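Side-chain contacts in putative chorismate mutase (Yersinia pestis biovar Microtus str. 91001, PDB 2GBB), which catalyses the Claisen rearrangement of chorismate to prephenate as a secreted, all-helical chorismate mutase: residues 30-35 and 68-73; 78-81 and 87-90; 14-19 and 97-102. All coordinates share one frame; numbering follows the deposited sequence.

Contact 1: residues 30-35 and 68-73; sequences PIEDRI and AAKAIQ. With SO4 (sulfate ion), chain I.
The turn leading into helix 34-50 passes beside helix 55-82, its backbone nearest at Ile-31 and Lys-70, whose CA atoms lie 6.5 Å apart. Ile-31 aims its CB at the helix: with CG1 beside the backbone N (chi1 -70°), CG2 lies anti to it and rests 3.8 Å from CB of Lys-70, while CD1 reaches CB and OE1 of Gln-73. Beyond this apolar patch the Lys-70 chain bends at chi3 (-61°) and brings NZ to 3.1 Å from OE1 of Glu-32, a salt bridge that arrives from above the carboxylate plane, 40° out of it. Glu-32, Arg-34 and Lys-70 form a salt-bridge network whose Arg-34 arm, NE to OE2, is weak; NZ of Lys-70 has its stronger salt bridge with Glu-37. Gln-73 donates weakly from NE2 to O of Ala-69 and also to a bound citrate, while OE1 accepts from Lys-24. Asp-33, Lys-70 and Gln-73 are assigned to the substrate site, and the citrate, probably from the crystallisation liquor, is consistent with that pocket. A sulfate accepts bonds from Ile-31 N of both subunits. Helix 17-26 packs on Ala-69, Ile-72 and Gln-73, and helix 140-150 touches Ala-68 and Ala-71.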
loop_
_atom_site.group_PDB
_atom_site.type_symbol
_atom_site.label_atom_id
_atom_site.label_comp_id
_atom_site.label_asym_id
_atom_site.label_seq_id
_atom_site.Cartn_x
_atom_site.Cartn_y
_atom_site.Cartn_z
ATOM N N PRO A 30 10.735 1.026 -3.337
ATOM C CA PRO A 30 9.745 1.748 -2.546
ATOM C C PRO A 30 8.737 2.500 -3.461
ATOM O O PRO A 30 9.095 2.947 -4.552
ATOM C CB PRO A 30 10.553 2.779 -1.738
ATOM C CG PRO A 30 12.013 2.643 -2.219
ATOM C CD PRO A 30 12.123 1.444 -3.102
ATOM N N ILE A 31 7.505 2.634 -2.989
ATOM C CA ILE A 31 6.474 3.388 -3.716
ATOM C C ILE A 31 6.828 4.869 -3.790
ATOM O O ILE A 31 6.666 5.499 -4.865
ATOM C CB ILE A 31 5.098 3.230 -3.084
ATOM C CG1 ILE A 31 4.587 1.789 -3.320
ATOM C CG2 ILE A 31 4.106 4.349 -3.618
ATOM C CD1 ILE A 31 4.960 1.219 -4.779
ATOM N N GLU A 32 7.327 5.397 -2.659
ATOM C CA GLU A 32 7.665 6.812 -2.561
ATOM C C GLU A 32 9.095 7.092 -3.002
ATOM O O GLU A 32 10.057 6.501 -2.516
ATOM C CB GLU A 32 7.470 7.332 -1.139
ATOM C CG GLU A 32 7.606 8.880 -1.049
ATOM C CD GLU A 32 7.269 9.389 0.350
ATOM O OE1 GLU A 32 6.056 9.376 0.730
ATOM O OE2 GLU A 32 8.203 9.788 1.061
ATOM N N ASP A 33 9.228 7.988 -3.960
ATOM C CA ASP A 33 10.530 8.308 -4.536
ATOM C C ASP A 33 10.478 9.816 -4.784
ATOM O O ASP A 33 9.898 10.250 -5.782
ATOM C CB ASP A 33 10.735 7.512 -5.827
ATOM C CG ASP A 33 11.977 7.991 -6.638
ATOM O OD1 ASP A 33 12.681 8.892 -6.168
ATOM O OD2 ASP A 33 12.212 7.508 -7.758
ATOM N N ARG A 34 11.031 10.585 -3.835
ATOM C CA ARG A 34 10.961 12.034 -3.804
ATOM C C ARG A 34 11.702 12.710 -4.918
ATOM O O ARG A 34 11.310 13.795 -5.362
ATOM C CB ARG A 34 11.489 12.580 -2.479
ATOM C CG ARG A 34 10.450 12.391 -1.373
ATOM C CD ARG A 34 10.946 12.757 0.024
ATOM N NE ARG A 34 9.743 12.852 0.871
ATOM C CZ ARG A 34 9.618 13.595 1.966
ATOM N NH1 ARG A 34 10.628 14.307 2.448
ATOM N NH2 ARG A 34 8.454 13.621 2.592
ATOM N N ILE A 35 12.764 12.064 -5.394
ATOM C CA ILE A 35 13.446 12.576 -6.564
ATOM C C ILE A 35 12.499 12.621 -7.733
ATOM O O ILE A 35 12.393 13.658 -8.427
ATOM C CB ILE A 35 14.700 11.750 -6.897
ATOM C CG1 ILE A 35 15.679 11.715 -5.687
ATOM C CG2 ILE A 35 15.426 12.334 -8.185
ATOM C CD1 ILE A 35 16.045 13.108 -5.079
ATOM N N ALA A 68 -2.720 10.485 -4.861
ATOM C CA ALA A 68 -3.660 9.515 -5.371
ATOM C C ALA A 68 -2.966 8.356 -6.065
ATOM O O ALA A 68 -3.344 7.220 -5.892
ATOM C CB ALA A 68 -4.689 10.164 -6.346
ATOM N N ALA A 69 -1.974 8.659 -6.889
ATOM C CA ALA A 69 -1.184 7.690 -7.555
ATOM C C ALA A 69 -0.447 6.771 -6.551
ATOM O O ALA A 69 -0.516 5.556 -6.684
ATOM C CB ALA A 69 -0.192 8.415 -8.448
ATOM N N LYS A 70 0.247 7.340 -5.559
ATOM C CA LYS A 70 0.853 6.509 -4.514
ATOM C C LYS A 70 -0.180 5.661 -3.774
ATOM O O LYS A 70 0.057 4.459 -3.511
ATOM C CB LYS A 70 1.696 7.346 -3.551
ATOM C CG LYS A 70 2.914 8.016 -4.235
ATOM C CD LYS A 70 3.887 8.579 -3.147
ATOM C CE LYS A 70 3.261 9.621 -2.276
ATOM N NZ LYS A 70 4.343 10.392 -1.674
ATOM N N ALA A 71 -1.331 6.261 -3.457
ATOM C CA ALA A 71 -2.377 5.517 -2.754
ATOM C C ALA A 71 -2.727 4.240 -3.565
ATOM O O ALA A 71 -2.790 3.127 -3.042
ATOM C CB ALA A 71 -3.613 6.425 -2.500
ATOM N N ILE A 72 -2.907 4.401 -4.863
ATOM C CA ILE A 72 -3.237 3.295 -5.751
ATOM C C ILE A 72 -2.157 2.220 -5.740
ATOM O O ILE A 72 -2.447 0.996 -5.626
ATOM C CB ILE A 72 -3.417 3.821 -7.176
ATOM C CG1 ILE A 72 -4.746 4.596 -7.284
ATOM C CG2 ILE A 72 -3.299 2.662 -8.169
ATOM C CD1 ILE A 72 -4.970 5.263 -8.645
ATOM N N GLN A 73 -0.906 2.685 -5.880
ATOM C CA GLN A 73 0.247 1.809 -5.926
ATOM C C GLN A 73 0.411 1.047 -4.627
ATOM O O GLN A 73 0.673 -0.139 -4.651
ATOM C CB GLN A 73 1.517 2.596 -6.205
ATOM C CG GLN A 73 1.550 3.284 -7.601
ATOM C CD GLN A 73 2.759 4.195 -7.684
ATOM O OE1 GLN A 73 3.891 3.608 -7.540
ATOM N NE2 GLN A 73 2.653 5.445 -7.758
HETATM S S SO4 I . 7.093 1.487 0.277
HETATM O O1 SO4 I . 7.033 2.479 1.322
HETATM O O2 SO4 I . 8.328 1.492 -0.409
HETATM O O3 SO4 I . 6.872 0.281 0.970
HETATM O O4 SO4 I . 6.064 1.750 -0.685
#

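Contact 2: residues 78-81 and 87-90; sequences ADWL and GWQP
Trp-80 brings CZ2 and CH2 of its indole obliquely against CZ3 and CH2 of Trp-88, with only slight overlap of the two six-membered rings. CZ2 of Trp-80 comes to 3.6 Å from CZ3 of Trp-88, and CH2 of Trp-80 lies 3.8 Å from that same CZ3. The six-membered ring centroids are 5.5 Å apart and the planes are inclined at 27°, close to parallel but slid apart, so the pair meets through these few carbons and falls short of a full stack. The backbones stay well separated, CA of Trp-80 lying 11.2 Å from CA of Trp-88, and the long indoles span the gap. Trp-88 has CG anti to its own N (chi1 168°), a setting that sends the ring from the loop toward the helix. The pair joins the C-terminal end of helix 55-82 to the loop that leads on to helix 93-117, a local closure of the helix-to-helix connection at the surface of this all-helical chorismate mutase. Each indole has further partners in the same chain. NE1 of Trp-80 is hydrogen-bonded to OE2 of Glu-85, between the two segments, which would help to fix the rotation of its ring, and Tyr-76 meets that ring as well. Trp-88 makes a cation-pi contact with Lys-18, while N of Pro-90 lies 3.9 Å above one face of the Trp-88 ring, offset toward the rim. On helix 17-26, Trp-88 lies beside Asp-19 and Trp-80 beside Ala-21.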
loop_
_atom_site.group_PDB
_atom_site.type_symbol
_atom_site.label_atom_id
_atom_site.label_comp_id
_atom_site.label_asym_id
_atom_site.label_seq_id
_atom_site.Cartn_x
_atom_site.Cartn_y
_atom_site.Cartn_z
ATOM N N ALA A 78 0.006 -4.147 -1.592
ATOM C CA ALA A 78 -0.626 -4.914 -0.509
ATOM C C ALA A 78 -1.341 -6.163 -1.058
ATOM O O ALA A 78 -1.068 -7.315 -0.641
ATOM C CB ALA A 78 -1.579 -4.006 0.264
ATOM N N ASP A 79 -2.174 -5.954 -2.076
ATOM C CA ASP A 79 -2.999 -7.019 -2.670
ATOM C C ASP A 79 -2.206 -8.155 -3.286
ATOM O O ASP A 79 -2.558 -9.335 -3.111
ATOM C CB ASP A 79 -3.928 -6.441 -3.742
ATOM C CG ASP A 79 -5.130 -5.718 -3.149
ATOM O OD1 ASP A 79 -5.303 -5.689 -1.918
ATOM O OD2 ASP A 79 -5.912 -5.145 -3.928
ATOM N N TRP A 80 -1.118 -7.812 -3.977
ATOM C CA TRP A 80 -0.362 -8.809 -4.676
ATOM C C TRP A 80 0.384 -9.721 -3.739
ATOM O O TRP A 80 0.717 -10.821 -4.143
ATOM C CB TRP A 80 0.617 -8.175 -5.631
ATOM C CG TRP A 80 -0.035 -7.520 -6.801
ATOM C CD1 TRP A 80 -1.177 -7.926 -7.474
ATOM C CD2 TRP A 80 0.456 -6.368 -7.491
ATOM N NE1 TRP A 80 -1.414 -7.070 -8.546
ATOM C CE2 TRP A 80 -0.432 -6.108 -8.571
ATOM C CE3 TRP A 80 1.573 -5.532 -7.308
ATOM C CZ2 TRP A 80 -0.256 -5.033 -9.441
ATOM C CZ3 TRP A 80 1.750 -4.463 -8.193
ATOM C CH2 TRP A 80 0.843 -4.240 -9.235
ATOM N N LEU A 81 0.649 -9.285 -2.503
ATOM C CA LEU A 81 1.310 -10.129 -1.494
ATOM C C LEU A 81 0.548 -11.429 -1.213
ATOM O O LEU A 81 1.158 -12.526 -1.035
ATOM C CB LEU A 81 1.601 -9.362 -0.198
ATOM C CG LEU A 81 2.655 -8.231 -0.274
ATOM C CD1 LEU A 81 2.575 -7.409 0.977
ATOM C CD2 LEU A 81 4.093 -8.708 -0.499
ATOM N N GLY A 87 1.227 -13.493 -14.955
ATOM C CA GLY A 87 0.778 -13.184 -16.341
ATOM C C GLY A 87 -0.208 -12.014 -16.552
ATOM O O GLY A 87 -0.830 -11.919 -17.621
ATOM N N TRP A 88 -0.403 -11.153 -15.534
ATOM C CA TRP A 88 -0.539 -9.718 -15.819
ATOM C C TRP A 88 0.874 -9.220 -15.659
ATOM O O TRP A 88 1.523 -9.504 -14.665
ATOM C CB TRP A 88 -1.448 -8.935 -14.866
ATOM C CG TRP A 88 -1.290 -7.410 -15.070
ATOM C CD1 TRP A 88 -1.911 -6.659 -16.014
ATOM C CD2 TRP A 88 -0.439 -6.500 -14.335
ATOM N NE1 TRP A 88 -1.518 -5.338 -15.918
ATOM C CE2 TRP A 88 -0.612 -5.215 -14.899
ATOM C CE3 TRP A 88 0.459 -6.650 -13.265
ATOM C CZ2 TRP A 88 0.058 -4.077 -14.417
ATOM C CZ3 TRP A 88 1.129 -5.510 -12.783
ATOM C CH2 TRP A 88 0.929 -4.245 -13.369
ATOM N N GLN A 89 1.364 -8.495 -16.646
ATOM C CA GLN A 89 2.715 -7.968 -16.591
ATOM C C GLN A 89 2.699 -6.446 -16.818
ATOM O O GLN A 89 1.939 -5.937 -17.634
ATOM C CB GLN A 89 3.558 -8.661 -17.672
ATOM C CG GLN A 89 4.408 -7.734 -18.589
ATOM C CD GLN A 89 5.916 -7.902 -18.415
ATOM O OE1 GLN A 89 6.497 -8.913 -18.826
ATOM N NE2 GLN A 89 6.558 -6.897 -17.828
ATOM N N PRO A 90 3.474 -5.703 -16.018
ATOM C CA PRO A 90 3.533 -4.271 -16.232
ATOM C C PRO A 90 4.199 -3.904 -17.568
ATOM O O PRO A 90 5.108 -4.584 -18.023
ATOM C CB PRO A 90 4.353 -3.773 -15.044
ATOM C CG PRO A 90 5.112 -4.937 -14.574
ATOM C CD PRO A 90 4.268 -6.128 -14.860
#

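Contact 3: residues 14-19 and 97-102; sequences LSYMKD and RANIGE. With SO4 (sulfate ion), chain F.
A type I beta turn from Leu-14 to Met-17 links helix 7-14 to helix 17-26 and lies beside helix 93-117, with CA of Tyr-16 and CA of Ile-100 7.0 Å apart. Tyr-16 carries most of the contact. Its CB lies 3.6 Å from CG1 of Ile-100, and its ring runs on past that residue to reach Asn-99, whose CB sits over one face in a CH-pi contact, 4.1 Å from the Tyr-16 ring centroid and 20° off the ring normal. The Asn-99 amide is turned nearly parallel to the ring, the two planes 13° apart, and its CG lies 3.8 Å from OH of Tyr-16 in a van der Waals contact. On the inner side, selenomethionine Met-17 bends at chi2 (-54°), bringing CE to 3.8 Å from CD1 of Ile-100, with SE a little farther from that methyl. In the helical bundle of this chorismate mutase, the packing joins the turn between helices 7-14 and 17-26 to helix 93-117, close to residues assigned to the substrate site. Arg-97, one turn before Gly-101, is among them and binds the citrate through NE; its CB is directed away from the turn. Ile-100 also approaches Arg-13, likewise assigned to that site, and Met-17 packs on Ala-69 and Ile-72 of helix 55-82. Lys-18 takes no part in this packing: its extended chain carries NZ to a sulfate, 3.0 Å from O2 and 3.1 Å from O1, and the same NZ forms a salt bridge with Glu-85. The sulfate is also hydrogen-bonded to OH of Tyr-76.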
loop_
_atom_site.group_PDB
_atom_site.type_symbol
_atom_site.label_atom_id
_atom_site.label_comp_id
_atom_site.label_asym_id
_atom_site.label_seq_id
_atom_site.Cartn_x
_atom_site.Cartn_y
_atom_site.Cartn_z
ATOM N N LEU A 14 -4.324 8.382 -13.994
ATOM C CA LEU A 14 -4.323 7.442 -12.865
ATOM C C LEU A 14 -4.496 5.961 -13.311
ATOM O O LEU A 14 -4.117 5.048 -12.606
ATOM C CB LEU A 14 -5.398 7.871 -11.830
ATOM C CG LEU A 14 -5.165 9.130 -10.974
ATOM C CD1 LEU A 14 -6.435 9.514 -10.181
ATOM C CD2 LEU A 14 -4.023 8.919 -9.977
ATOM N N SER A 15 -5.003 5.720 -14.524
ATOM C CA SER A 15 -5.100 4.330 -15.054
ATOM C C SER A 15 -3.723 3.657 -15.312
ATOM O O SER A 15 -3.665 2.476 -15.474
ATOM C CB SER A 15 -5.923 4.286 -16.351
ATOM O OG SER A 15 -5.228 5.001 -17.359
ATOM N N TYR A 16 -2.646 4.421 -15.394
ATOM C CA TYR A 16 -1.287 3.904 -15.569
ATOM C C TYR A 16 -0.586 3.473 -14.286
ATOM O O TYR A 16 0.505 2.959 -14.329
ATOM C CB TYR A 16 -0.409 4.958 -16.274
ATOM C CG TYR A 16 -0.812 5.065 -17.711
ATOM C CD1 TYR A 16 -0.528 4.018 -18.595
ATOM C CD2 TYR A 16 -1.545 6.159 -18.186
ATOM C CE1 TYR A 16 -0.965 4.044 -19.932
ATOM C CE2 TYR A 16 -1.962 6.209 -19.548
ATOM C CZ TYR A 16 -1.676 5.141 -20.393
ATOM O OH TYR A 16 -2.099 5.145 -21.729
HETATM N N MSE A 17 -1.194 3.706 -13.142
HETATM C CA MSE A 17 -0.460 3.568 -11.889
HETATM C C MSE A 17 -0.343 2.123 -11.420
HETATM O O MSE A 17 0.574 1.765 -10.658
HETATM C CB MSE A 17 -1.098 4.449 -10.830
HETATM C CG MSE A 17 -1.011 5.934 -11.198
HETATM SE SE MSE A 17 0.819 6.477 -11.592
HETATM C CE MSE A 17 0.356 8.187 -12.233
ATOM N N LYS A 18 -1.250 1.282 -11.914
ATOM C CA LYS A 18 -1.098 -0.156 -11.719
ATOM C C LYS A 18 0.203 -0.611 -12.372
ATOM O O LYS A 18 0.943 -1.356 -11.748
ATOM C CB LYS A 18 -2.305 -0.972 -12.213
ATOM C CG LYS A 18 -2.160 -2.492 -11.891
ATOM C CD LYS A 18 -3.162 -3.316 -12.674
ATOM C CE LYS A 18 -3.158 -4.807 -12.266
ATOM N NZ LYS A 18 -4.379 -5.438 -12.915
ATOM N N ASP A 19 0.511 -0.142 -13.586
ATOM C CA ASP A 19 1.801 -0.511 -14.200
ATOM C C ASP A 19 3.000 -0.025 -13.413
ATOM O O ASP A 19 4.014 -0.743 -13.363
ATOM C CB ASP A 19 1.939 0.058 -15.596
ATOM C CG ASP A 19 1.067 -0.694 -16.605
ATOM O OD1 ASP A 19 1.373 -1.845 -16.910
ATOM O OD2 ASP A 19 0.059 -0.144 -17.031
ATOM N N ARG A 97 5.703 6.076 -18.245
ATOM C CA ARG A 97 5.988 7.422 -17.778
ATOM C C ARG A 97 5.848 8.486 -18.865
ATOM O O ARG A 97 5.523 9.610 -18.539
ATOM C CB ARG A 97 7.372 7.481 -17.154
ATOM C CG ARG A 97 7.356 6.913 -15.742
ATOM C CD ARG A 97 8.662 7.169 -15.004
ATOM N NE ARG A 97 8.470 6.849 -13.586
ATOM C CZ ARG A 97 9.453 6.632 -12.716
ATOM N NH1 ARG A 97 10.749 6.664 -13.111
ATOM N NH2 ARG A 97 9.122 6.329 -11.454
ATOM N N ALA A 98 6.107 8.148 -20.126
ATOM C CA ALA A 98 5.900 9.102 -21.233
ATOM C C ALA A 98 4.406 9.350 -21.418
ATOM O O ALA A 98 3.969 10.496 -21.587
ATOM C CB ALA A 98 6.548 8.624 -22.551
ATOM N N ASN A 99 3.620 8.290 -21.367
ATOM C CA ASN A 99 2.170 8.395 -21.375
ATOM C C ASN A 99 1.595 9.236 -20.244
ATOM O O ASN A 99 0.691 10.048 -20.445
ATOM C CB ASN A 99 1.556 7.010 -21.335
ATOM C CG ASN A 99 1.327 6.429 -22.733
ATOM O OD1 ASN A 99 0.893 7.130 -23.648
ATOM N ND2 ASN A 99 1.596 5.154 -22.887
ATOM N N ILE A 100 2.157 9.055 -19.055
ATOM C CA ILE A 100 1.744 9.815 -17.878
ATOM C C ILE A 100 2.068 11.300 -18.102
ATOM O O ILE A 100 1.242 12.156 -17.839
ATOM C CB ILE A 100 2.429 9.231 -16.598
ATOM C CG1 ILE A 100 1.791 7.869 -16.206
ATOM C CG2 ILE A 100 2.394 10.190 -15.425
ATOM C CD1 ILE A 100 2.622 7.098 -15.103
ATOM N N GLY A 101 3.272 11.584 -18.591
ATOM C CA GLY A 101 3.760 12.944 -18.761
ATOM C C GLY A 101 2.913 13.633 -19.824
ATOM O O GLY A 101 2.533 14.803 -19.671
ATOM N N GLU A 102 2.593 12.877 -20.873
ATOM C CA GLU A 102 1.710 13.331 -21.948
ATOM C C GLU A 102 0.363 13.745 -21.378
ATOM O O GLU A 102 -0.148 14.827 -21.663
ATOM C CB GLU A 102 1.577 12.215 -22.967
ATOM C CG GLU A 102 0.874 12.558 -24.287
ATOM C CD GLU A 102 1.238 11.555 -25.426
ATOM O OE1 GLU A 102 0.987 11.928 -26.625
ATOM O OE2 GLU A 102 1.763 10.419 -25.113
HETATM S S SO4 F . -7.611 -4.435 -11.896
HETATM O O1 SO4 F . -6.466 -4.122 -11.064
HETATM O O2 SO4 F . -7.172 -4.476 -13.283
HETATM O O3 SO4 F . -8.153 -5.735 -11.500
HETATM O O4 SO4 F . -8.656 -3.433 -11.730
#

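Contact 3 spans the longest stretch of chain, and both other contacts fall within it: contact 1 closes first, then contact 2 opens farther along helix 55-82, which the two share. The centres of contacts 1 and 3 are about 12 Å apart and they touch, CG of Gln-73 packing on O of Met-17 and Leu-14 on Ala-69, consistent with helices 17-26, 55-82 and 93-117 lining the substrate pocket. Contact 2 lies about 16 Å from contact 1 and 17 Å from contact 3, centre to centre, at the outer end of the bundle; Trp-88 and Pro-90 touch Lys-18 and Asp-19 of contact 3. Contacts 1 and 2 also reach the second subunit, linking this pocket region to the dimer interface.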